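Local structure of putative isomerase (2PPG) at residues A229-K232 and A233-P236; D166-A169 and K170-E173; I298-F301 and M302-G305; V144-L148 and G149-R153. The protein is a putative isomerase of the enolase superfamily, in which an alpha/beta capping domain accompanies a modified TIM barrel. All coordinates share one frame; numbering follows the deposited sequence.

Contact 1 of 4, residues A229-K232 and A233-P236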
loop_
_atom_site.group_PDB
_atom_site.type_symbol
_atom_site.label_atom_id
_atom_site.label_comp_id
_atom_site.label_asym_id
_atom_site.label_seq_id
_atom_site.Cartn_x
_atom_site.Cartn_y
_atom_site.Cartn_z
ATOM N N ALA A 229 11.746 -8.698 -22.070
ATOM C CA ALA A 229 12.527 -8.501 -23.296
ATOM C C ALA A 229 11.955 -9.301 -24.479
ATOM O O ALA A 229 11.787 -8.770 -25.584
ATOM C CB ALA A 229 14.010 -8.862 -23.070
ATOM N N LEU A 230 11.653 -10.575 -24.221
ATOM C CA LEU A 230 11.133 -11.495 -25.227
ATOM C C LEU A 230 9.780 -11.056 -25.769
ATOM O O LEU A 230 9.599 -10.961 -26.975
ATOM C CB LEU A 230 11.053 -12.911 -24.648
ATOM C CG LEU A 230 12.431 -13.542 -24.374
ATOM C CD1 LEU A 230 12.336 -14.757 -23.423
ATOM C CD2 LEU A 230 13.157 -13.906 -25.684
ATOM N N ILE A 231 8.836 -10.782 -24.876
ATOM C CA ILE A 231 7.542 -10.254 -25.272
ATOM C C ILE A 231 7.682 -9.007 -26.144
ATOM O O ILE A 231 7.142 -8.960 -27.248
ATOM C CB ILE A 231 6.667 -9.942 -24.054
ATOM C CG1 ILE A 231 6.350 -11.234 -23.310
ATOM C CG2 ILE A 231 5.388 -9.227 -24.479
ATOM C CD1 ILE A 231 5.824 -11.024 -21.908
ATOM N N LYS A 232 8.418 -8.015 -25.649
ATOM C CA LYS A 232 8.598 -6.752 -26.357
ATOM C C LYS A 232 9.244 -6.941 -27.721
ATOM O O LYS A 232 9.092 -6.095 -28.597
ATOM C CB LYS A 232 9.423 -5.763 -25.526
ATOM C CG LYS A 232 8.634 -5.064 -24.419
ATOM C CD LYS A 232 9.288 -3.748 -24.021
ATOM C CE LYS A 232 8.556 -3.062 -22.866
ATOM N NZ LYS A 232 7.124 -2.781 -23.149
ATOM N N ALA A 233 9.954 -8.052 -27.898
ATOM C CA ALA A 233 10.595 -8.342 -29.170
ATOM C C ALA A 233 9.569 -8.870 -30.172
ATOM O O ALA A 233 9.726 -8.708 -31.383
ATOM C CB ALA A 233 11.717 -9.341 -28.977
HETATM N N MSE A 234 8.520 -9.494 -29.640
HETATM C CA MSE A 234 7.479 -10.134 -30.429
HETATM C C MSE A 234 6.323 -9.192 -30.738
HETATM O O MSE A 234 5.576 -9.424 -31.684
HETATM C CB MSE A 234 6.921 -11.342 -29.671
HETATM C CG MSE A 234 7.797 -12.569 -29.686
HETATM SE SE MSE A 234 6.967 -14.095 -28.754
HETATM C CE MSE A 234 7.193 -13.497 -26.922
ATOM N N GLU A 235 6.170 -8.146 -29.934
ATOM C CA GLU A 235 5.021 -7.239 -30.031
ATOM C C GLU A 235 4.870 -6.453 -31.341
ATOM O O GLU A 235 3.749 -6.257 -31.800
ATOM C CB GLU A 235 4.948 -6.298 -28.814
ATOM C CG GLU A 235 4.206 -6.906 -27.622
ATOM C CD GLU A 235 4.354 -6.110 -26.319
ATOM O OE1 GLU A 235 5.470 -5.666 -25.998
ATOM O OE2 GLU A 235 3.354 -5.943 -25.592
ATOM N N PRO A 236 5.976 -5.988 -31.948
ATOM C CA PRO A 236 5.798 -5.350 -33.258
ATOM C C PRO A 236 5.084 -6.245 -34.284
ATOM O O PRO A 236 4.442 -5.735 -35.205
ATOM C CB PRO A 236 7.238 -5.041 -33.708
ATOM C CG PRO A 236 8.136 -5.813 -32.789
ATOM C CD PRO A 236 7.384 -5.958 -31.510
#

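Contact 2 of 4, residues D166-A169 and K170-E173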
loop_
_atom_site.group_PDB
_atom_site.type_symbol
_atom_site.label_atom_id
_atom_site.label_comp_id
_atom_site.label_asym_id
_atom_site.label_seq_id
_atom_site.Cartn_x
_atom_site.Cartn_y
_atom_site.Cartn_z
ATOM N N ASP A 166 10.206 -29.386 -38.192
ATOM C CA ASP A 166 11.635 -29.151 -37.919
ATOM C C ASP A 166 12.134 -27.723 -38.166
ATOM O O ASP A 166 13.067 -27.269 -37.505
ATOM C CB ASP A 166 12.508 -30.119 -38.728
ATOM C CG ASP A 166 12.124 -31.578 -38.530
ATOM O OD1 ASP A 166 11.741 -31.973 -37.403
ATOM O OD2 ASP A 166 12.222 -32.340 -39.516
ATOM N N THR A 167 11.543 -27.028 -39.130
ATOM C CA THR A 167 12.006 -25.682 -39.458
ATOM C C THR A 167 10.916 -24.635 -39.258
ATOM O O THR A 167 9.713 -24.941 -39.279
ATOM C CB THR A 167 12.558 -25.575 -40.916
ATOM O OG1 THR A 167 11.487 -25.709 -41.857
ATOM C CG2 THR A 167 13.609 -26.653 -41.203
ATOM N N ARG A 168 11.357 -23.397 -39.068
ATOM C CA ARG A 168 10.478 -22.238 -38.982
ATOM C C ARG A 168 9.451 -22.227 -40.125
ATOM O O ARG A 168 8.240 -22.195 -39.880
ATOM C CB ARG A 168 11.319 -20.964 -39.008
ATOM C CG ARG A 168 10.787 -19.858 -38.148
ATOM C CD ARG A 168 11.907 -19.045 -37.554
ATOM N NE ARG A 168 12.887 -18.658 -38.562
ATOM C CZ ARG A 168 12.805 -17.554 -39.306
ATOM N NH1 ARG A 168 11.777 -16.717 -39.168
ATOM N NH2 ARG A 168 13.756 -17.288 -40.194
ATOM N N ALA A 169 9.948 -22.288 -41.360
ATOM C CA ALA A 169 9.126 -22.281 -42.570
ATOM C C ALA A 169 8.172 -23.482 -42.676
ATOM O O ALA A 169 7.036 -23.348 -43.144
ATOM C CB ALA A 169 10.020 -22.204 -43.806
ATOM N N LYS A 170 8.634 -24.656 -42.251
ATOM C CA LYS A 170 7.772 -25.830 -42.223
ATOM C C LYS A 170 6.636 -25.667 -41.199
ATOM O O LYS A 170 5.507 -26.122 -41.439
ATOM C CB LYS A 170 8.578 -27.119 -41.995
ATOM C CG LYS A 170 9.138 -27.724 -43.299
ATOM C CD LYS A 170 9.433 -29.243 -43.218
ATOM C CE LYS A 170 10.941 -29.584 -43.227
ATOM N NZ LYS A 170 11.467 -30.038 -41.902
ATOM N N ARG A 171 6.920 -24.997 -40.081
ATOM C CA ARG A 171 5.891 -24.758 -39.068
ATOM C C ARG A 171 4.865 -23.719 -39.538
ATOM O O ARG A 171 3.650 -23.866 -39.314
ATOM C CB ARG A 171 6.521 -24.339 -37.742
ATOM C CG ARG A 171 7.366 -25.426 -37.090
ATOM C CD ARG A 171 7.751 -25.048 -35.681
ATOM N NE ARG A 171 8.734 -23.978 -35.628
ATOM C CZ ARG A 171 10.048 -24.177 -35.611
ATOM N NH1 ARG A 171 10.537 -25.414 -35.664
ATOM N NH2 ARG A 171 10.876 -23.142 -35.552
ATOM N N ALA A 172 5.358 -22.676 -40.203
ATOM C CA ALA A 172 4.497 -21.646 -40.779
ATOM C C ALA A 172 3.555 -22.278 -41.775
ATOM O O ALA A 172 2.369 -21.948 -41.818
ATOM C CB ALA A 172 5.328 -20.575 -41.454
ATOM N N GLU A 173 4.089 -23.200 -42.571
ATOM C CA GLU A 173 3.269 -23.896 -43.556
ATOM C C GLU A 173 2.183 -24.722 -42.893
ATOM O O GLU A 173 1.055 -24.767 -43.382
ATOM C CB GLU A 173 4.116 -24.755 -44.498
ATOM C CG GLU A 173 4.566 -24.008 -45.736
ATOM C CD GLU A 173 3.406 -23.336 -46.464
ATOM O OE1 GLU A 173 2.428 -24.043 -46.806
ATOM O OE2 GLU A 173 3.481 -22.107 -46.711
#

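Contact 3 of 4, residues I298-F301 and M302-G305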
loop_
_atom_site.group_PDB
_atom_site.type_symbol
_atom_site.label_atom_id
_atom_site.label_comp_id
_atom_site.label_asym_id
_atom_site.label_seq_id
_atom_site.Cartn_x
_atom_site.Cartn_y
_atom_site.Cartn_z
ATOM N N ILE A 298 -14.596 -30.707 -12.753
ATOM C CA ILE A 298 -15.632 -29.716 -13.035
ATOM C C ILE A 298 -15.848 -28.718 -11.896
ATOM O O ILE A 298 -15.869 -27.500 -12.122
ATOM C CB ILE A 298 -16.930 -30.405 -13.467
ATOM C CG1 ILE A 298 -16.811 -30.791 -14.946
ATOM C CG2 ILE A 298 -18.150 -29.526 -13.173
ATOM C CD1 ILE A 298 -17.668 -31.943 -15.414
ATOM N N THR A 299 -15.950 -29.230 -10.674
ATOM C CA THR A 299 -16.243 -28.390 -9.512
ATOM C C THR A 299 -15.235 -27.257 -9.377
ATOM O O THR A 299 -15.601 -26.100 -9.180
ATOM C CB THR A 299 -16.255 -29.209 -8.202
ATOM O OG1 THR A 299 -17.324 -30.167 -8.245
ATOM C CG2 THR A 299 -16.448 -28.298 -7.003
ATOM N N GLN A 300 -13.963 -27.594 -9.505
ATOM C CA GLN A 300 -12.913 -26.635 -9.257
ATOM C C GLN A 300 -12.842 -25.698 -10.459
ATOM O O GLN A 300 -12.710 -24.482 -10.311
ATOM C CB GLN A 300 -11.619 -27.396 -9.057
ATOM C CG GLN A 300 -10.689 -26.812 -8.061
ATOM C CD GLN A 300 -11.290 -26.635 -6.683
ATOM O OE1 GLN A 300 -11.553 -27.605 -5.964
ATOM N NE2 GLN A 300 -11.476 -25.388 -6.290
ATOM N N PHE A 301 -12.976 -26.285 -11.644
ATOM C CA PHE A 301 -12.981 -25.572 -12.914
ATOM C C PHE A 301 -14.028 -24.459 -12.896
ATOM O O PHE A 301 -13.751 -23.333 -13.309
ATOM C CB PHE A 301 -13.278 -26.581 -14.040
ATOM C CG PHE A 301 -12.990 -26.082 -15.438
ATOM C CD1 PHE A 301 -11.784 -26.371 -16.054
ATOM C CD2 PHE A 301 -13.962 -25.391 -16.167
ATOM C CE1 PHE A 301 -11.529 -25.933 -17.373
ATOM C CE2 PHE A 301 -13.714 -24.951 -17.482
ATOM C CZ PHE A 301 -12.499 -25.219 -18.081
HETATM N N MSE A 302 -15.222 -24.773 -12.406
HETATM C CA MSE A 302 -16.300 -23.784 -12.353
HETATM C C MSE A 302 -16.049 -22.722 -11.281
HETATM O O MSE A 302 -16.403 -21.553 -11.465
HETATM C CB MSE A 302 -17.663 -24.457 -12.141
HETATM C CG MSE A 302 -18.115 -25.326 -13.313
HETATM SE SE MSE A 302 -18.421 -24.324 -14.990
HETATM C CE MSE A 302 -19.984 -23.290 -14.413
ATOM N N ARG A 303 -15.422 -23.121 -10.174
ATOM C CA ARG A 303 -15.021 -22.148 -9.145
ATOM C C ARG A 303 -14.024 -21.127 -9.715
ATOM O O ARG A 303 -14.116 -19.941 -9.427
ATOM C CB ARG A 303 -14.501 -22.833 -7.863
ATOM C CG ARG A 303 -15.629 -23.527 -7.056
ATOM C CD ARG A 303 -15.151 -24.428 -5.875
ATOM N NE ARG A 303 -16.291 -25.161 -5.299
ATOM C CZ ARG A 303 -16.252 -25.997 -4.256
ATOM N NH1 ARG A 303 -15.118 -26.251 -3.621
ATOM N NH2 ARG A 303 -17.367 -26.590 -3.837
ATOM N N ILE A 304 -13.106 -21.592 -10.550
ATOM C CA ILE A 304 -12.119 -20.725 -11.176
ATOM C C ILE A 304 -12.758 -19.824 -12.224
ATOM O O ILE A 304 -12.463 -18.633 -12.283
ATOM C CB ILE A 304 -10.988 -21.547 -11.796
ATOM C CG1 ILE A 304 -10.144 -22.157 -10.682
ATOM C CG2 ILE A 304 -10.139 -20.689 -12.740
ATOM C CD1 ILE A 304 -8.822 -22.710 -11.129
ATOM N N GLY A 305 -13.649 -20.393 -13.029
ATOM C CA GLY A 305 -14.442 -19.614 -13.978
ATOM C C GLY A 305 -15.285 -18.542 -13.310
ATOM O O GLY A 305 -15.312 -17.404 -13.761
#

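Contact 4 of 4, residues V144-L148 and G149-R153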
loop_
_atom_site.group_PDB
_atom_site.type_symbol
_atom_site.label_atom_id
_atom_site.label_comp_id
_atom_site.label_asym_id
_atom_site.label_seq_id
_atom_site.Cartn_x
_atom_site.Cartn_y
_atom_site.Cartn_z
ATOM N N VAL A 144 -24.189 -31.718 -19.070
ATOM C CA VAL A 144 -23.655 -31.223 -17.806
ATOM C C VAL A 144 -23.874 -29.705 -17.645
ATOM O O VAL A 144 -24.233 -29.241 -16.563
ATOM C CB VAL A 144 -22.178 -31.653 -17.628
ATOM C CG1 VAL A 144 -21.395 -30.664 -16.779
ATOM C CG2 VAL A 144 -22.111 -33.082 -17.032
ATOM N N CYS A 145 -23.723 -28.951 -18.733
ATOM C CA CYS A 145 -23.851 -27.499 -18.693
ATOM C C CYS A 145 -25.237 -27.019 -18.246
ATOM O O CYS A 145 -25.396 -25.864 -17.846
ATOM C CB CYS A 145 -23.518 -26.905 -20.056
ATOM S SG CYS A 145 -24.599 -27.490 -21.349
ATOM N N LYS A 146 -26.240 -27.894 -18.308
ATOM C CA LYS A 146 -27.568 -27.515 -17.852
ATOM C C LYS A 146 -27.795 -27.869 -16.384
ATOM O O LYS A 146 -28.916 -27.852 -15.899
ATOM C CB LYS A 146 -28.647 -28.083 -18.770
ATOM C CG LYS A 146 -28.589 -27.468 -20.153
ATOM C CD LYS A 146 -29.851 -27.644 -20.928
ATOM C CE LYS A 146 -29.843 -26.735 -22.150
ATOM N NZ LYS A 146 -30.442 -25.422 -21.835
ATOM N N LEU A 147 -26.708 -28.179 -15.687
ATOM C CA LEU A 147 -26.713 -28.346 -14.237
ATOM C C LEU A 147 -25.696 -27.357 -13.652
ATOM O O LEU A 147 -25.519 -27.266 -12.435
ATOM C CB LEU A 147 -26.289 -29.761 -13.870
ATOM C CG LEU A 147 -27.032 -30.956 -14.473
ATOM C CD1 LEU A 147 -26.218 -32.233 -14.295
ATOM C CD2 LEU A 147 -28.391 -31.111 -13.820
ATOM N N LEU A 148 -25.018 -26.628 -14.535
ATOM C CA LEU A 148 -23.976 -25.705 -14.110
ATOM C C LEU A 148 -24.423 -24.277 -14.290
ATOM O O LEU A 148 -23.607 -23.372 -14.217
ATOM C CB LEU A 148 -22.697 -25.920 -14.918
ATOM C CG LEU A 148 -21.966 -27.239 -14.696
ATOM C CD1 LEU A 148 -20.760 -27.319 -15.602
ATOM C CD2 LEU A 148 -21.572 -27.378 -13.218
ATOM N N GLY A 149 -25.707 -24.076 -14.558
ATOM C CA GLY A 149 -26.238 -22.735 -14.668
ATOM C C GLY A 149 -26.876 -22.419 -16.004
ATOM O O GLY A 149 -27.741 -21.547 -16.092
ATOM N N GLY A 150 -26.447 -23.120 -17.050
ATOM C CA GLY A 150 -27.049 -22.951 -18.363
ATOM C C GLY A 150 -26.104 -23.150 -19.531
ATOM O O GLY A 150 -24.884 -23.034 -19.396
ATOM N N GLN A 151 -26.668 -23.445 -20.694
ATOM C CA GLN A 151 -25.858 -23.477 -21.892
ATOM C C GLN A 151 -25.884 -22.111 -22.568
ATOM O O GLN A 151 -26.904 -21.683 -23.102
ATOM C CB GLN A 151 -26.332 -24.560 -22.844
ATOM C CG GLN A 151 -25.490 -24.639 -24.082
ATOM C CD GLN A 151 -25.605 -25.970 -24.781
ATOM O OE1 GLN A 151 -26.088 -26.950 -24.208
ATOM N NE2 GLN A 151 -25.154 -26.021 -26.027
ATOM N N ARG A 152 -24.756 -21.428 -22.541
ATOM C CA ARG A 152 -24.693 -20.090 -23.084
ATOM C C ARG A 152 -24.319 -20.104 -24.568
ATOM O O ARG A 152 -24.366 -19.075 -25.238
ATOM C CB ARG A 152 -23.701 -19.245 -22.267
ATOM C CG ARG A 152 -24.192 -18.963 -20.847
ATOM C CD ARG A 152 -23.113 -18.405 -19.917
ATOM N NE ARG A 152 -23.478 -18.600 -18.510
ATOM C CZ ARG A 152 -23.773 -17.615 -17.665
ATOM N NH1 ARG A 152 -23.733 -16.353 -18.076
ATOM N NH2 ARG A 152 -24.098 -17.886 -16.405
ATOM N N ARG A 153 -24.018 -21.289 -25.088
ATOM C CA ARG A 153 -23.121 -21.405 -26.218
ATOM C C ARG A 153 -23.125 -22.869 -26.683
ATOM O O ARG A 153 -22.982 -23.774 -25.858
ATOM C CB ARG A 153 -21.738 -21.085 -25.642
ATOM C CG ARG A 153 -20.727 -20.425 -26.519
ATOM C CD ARG A 153 -19.428 -20.251 -25.733
ATOM N NE ARG A 153 -19.444 -19.045 -24.908
ATOM C CZ ARG A 153 -19.620 -19.020 -23.585
ATOM N NH1 ARG A 153 -19.797 -20.145 -22.907
ATOM N NH2 ARG A 153 -19.623 -17.863 -22.941
#

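Contact 1 of 4, residues A229-K232 and A233-P236
The carboxylate of Glu235 presents one face to Ile231, whose CG2 methyl sits almost squarely above CD at 3.8 Å. Its two oxygens divide their neighbours. OE1 turns back along the helix toward Lys232, 3.3 Å from CA and 3.6 Å from CG, so it meets the aliphatic root of the lysine and not the ammonium. Lys232 NZ and Glu235 OE1 stay 4.4 Å apart, beyond salt-bridge range; the ammonium instead donates to Ser260 O. OE2 bonds to Thr263 OG1, with a weaker bond to Ser262 OG. Glu235 thus links the C-terminal end region of helix 224-234 to the loop before strand 264-267 in the barrel. The other flank is apolar. Selenomethionine Met234 bends at its last torsion (chi3 -74°), which turns CE back over the preceding turn, 3.7 Å from Ile231 CA and 4.3 Å from Ile231 CG1. Met201 and Val197 of helix 197-208 also touch this side chain. In the backbone, two amides are each divided between two carbonyls: Ala233 N bonds weakly to Ala229 O and Leu230 O, and Met234 N bonds to Ile231 O at 2.8 Å and weakly to Leu230 O. Pro236, having no N-H to give, sets CD 3.4 Å from Lys232 O. The separation of the opposite charges on Lys232 and Glu235 suggests a through-space attraction, while each polar end has its own partners in the 260-263 region; the nearby ammonium would probably favour an ionised carboxylate.

Contact 2 of 4, residues D166-A169 and K170-E173
Arg171 N bonds to Thr167 O, Ala172 N to Arg168 O and Glu173 N to Ala169 O, so the chain settles at once into regular turns at the start of helix 168-180, the helix of the beta-alpha-beta unit between strands 155-161 and 185-189 of the enolase-type barrel. Thr167 is the N-cap, its OG1 accepting from Lys170 N at 3.1 Å. The cap depends on a Thr167 rotamer with OG1 held between the backbone N and the carbonyl carbon (chi1 69°), which swings the oxygen over the first turn and also brings it 3.2 Å from Lys170 CB. Lys170 then doubles back through bends at its last two torsions, running alongside Asp166 until NZ forms a salt bridge with OD2 at 3.4 Å. The ammonium lies just as near Asp166 CB, and Glu165 OE1 offers it a second, long and weak, ion pair. Arg171 curls the same way, toward the helix start, because chi3 is bent to -71°. Its guanidinium carries a positive charge near the helix N terminus, where the dipole would be expected to disfavour it, an effect probably offset by the salt bridge of NE to Glu200; NH1 also donates to the backbone O of Glu165. The Arg168 guanidinium, tilted 48° from that of Arg171, has a separate carboxylate, Asp195. Helix 197-208 covers this side, meeting Arg168 and Ala172. One face of the Arg171 guanidinium rests on the first backbone groups, with Arg168 N 3.5 Å and Thr167 O 3.6 Å above its plane, both toward the rim.

Contact 3 of 4, residues I298-F301 and M302-G305
Thr299 and Arg303, one turn apart on helix 293-310 of the enolase-type barrel, lie side by side and point the same way. A chi1 of -64° turns Thr299 OG1 beside its own N and leaves CG2 anti to it, which places the methyl over one face of the Arg303 guanidinium, 3.4 Å above the plane and offset toward the rim. OG1, turned away by the same torsion, bonds to Trp133 NE1. Arg303 is stretched straight from CG to NE, and its length carries NH1 to a salt bridge with Asp105; Arg152 of a neighbouring subunit also approaches, consistent with two arginines gathering at this carboxylate. The helix is kinked inside its length, at Ile298 and Thr299, whose amides have no bond to the preceding turn; Thr299 N bonds to Asp129 OD2. From there the bonds are regular, as in Ile304 N to Gln300 O at 2.9 Å. On another flank, CG of selenomethionine Met302 lies 4.2 Å from Ile298 CG2, and bends beyond it carry the selenium and CE away. The Phe301 ring packs on Ser330 and Ala333 of helix 325-336. Gly305 continues the helix with N bonded to Phe301 O. Along the arginine, the aliphatic part follows the backbone of the previous turn closely, Arg303 CG coming 3.3 Å from Thr299 O.

Contact 4 of 4, residues V144-L148 and G149-R153
Gln151 meets Cys145 along nearly its whole side chain. CB lies 3.7 Å from Cys145 SG and 4.2 Å from Lys146 CE; CG and CD pass the sulfur at 4.0 Å and 3.9 Å; OE1 approaches SG most closely, at 3.3 Å. Beyond it, NE2 turns forward and gives a weak hydrogen bond to Arg153 O. The sulfur is available to this extended chain because chi1 of Cys145 is 60°, lodging SG between its backbone N and carbonyl carbon. Lys146 NZ continues past the turn to form salt bridges with Asp96 and Asp99 of a neighbouring subunit, and Asp99 of that subunit also accepts from Gln151 N. The backbone reverses through Gly149 and Gly150, whose phi angles of 121° and 148° would jam a side chain against the preceding carbonyl. Gly150 N closes the turn weakly on Cys145 O at 3.0 Å. Leu148 packs on Trp133, and Cys145 on helix 325-336. The result is a turn with glycines at 149 and 150, in the loop that carries the chain from helix 119-140 into strand 155-161 of the enolase-superfamily barrel, here also forming part of a subunit interface.

From the N terminus the contacts come in the order 4, 2, 1, 3, strictly in series: none nests in or crosses another, and each closes no more than a local turn. Contact 4 turns the chain ahead of strand 155-161; contacts 2, 1 and 3 then fall on three barrel helices, 168-180, 224-234 and 293-310, with other helices between them in the chain. Contacts 3 and 4 meet directly, Met302 CE lying 3.6 Å from Leu148 O, which ties helix 293-310 to the entry loop. Contacts 1 and 2 do not touch, their nearest atoms being about 11 Å apart, but both pack against helix 197-208. Contact 2 lies across the chain's centre from contacts 3 and 4.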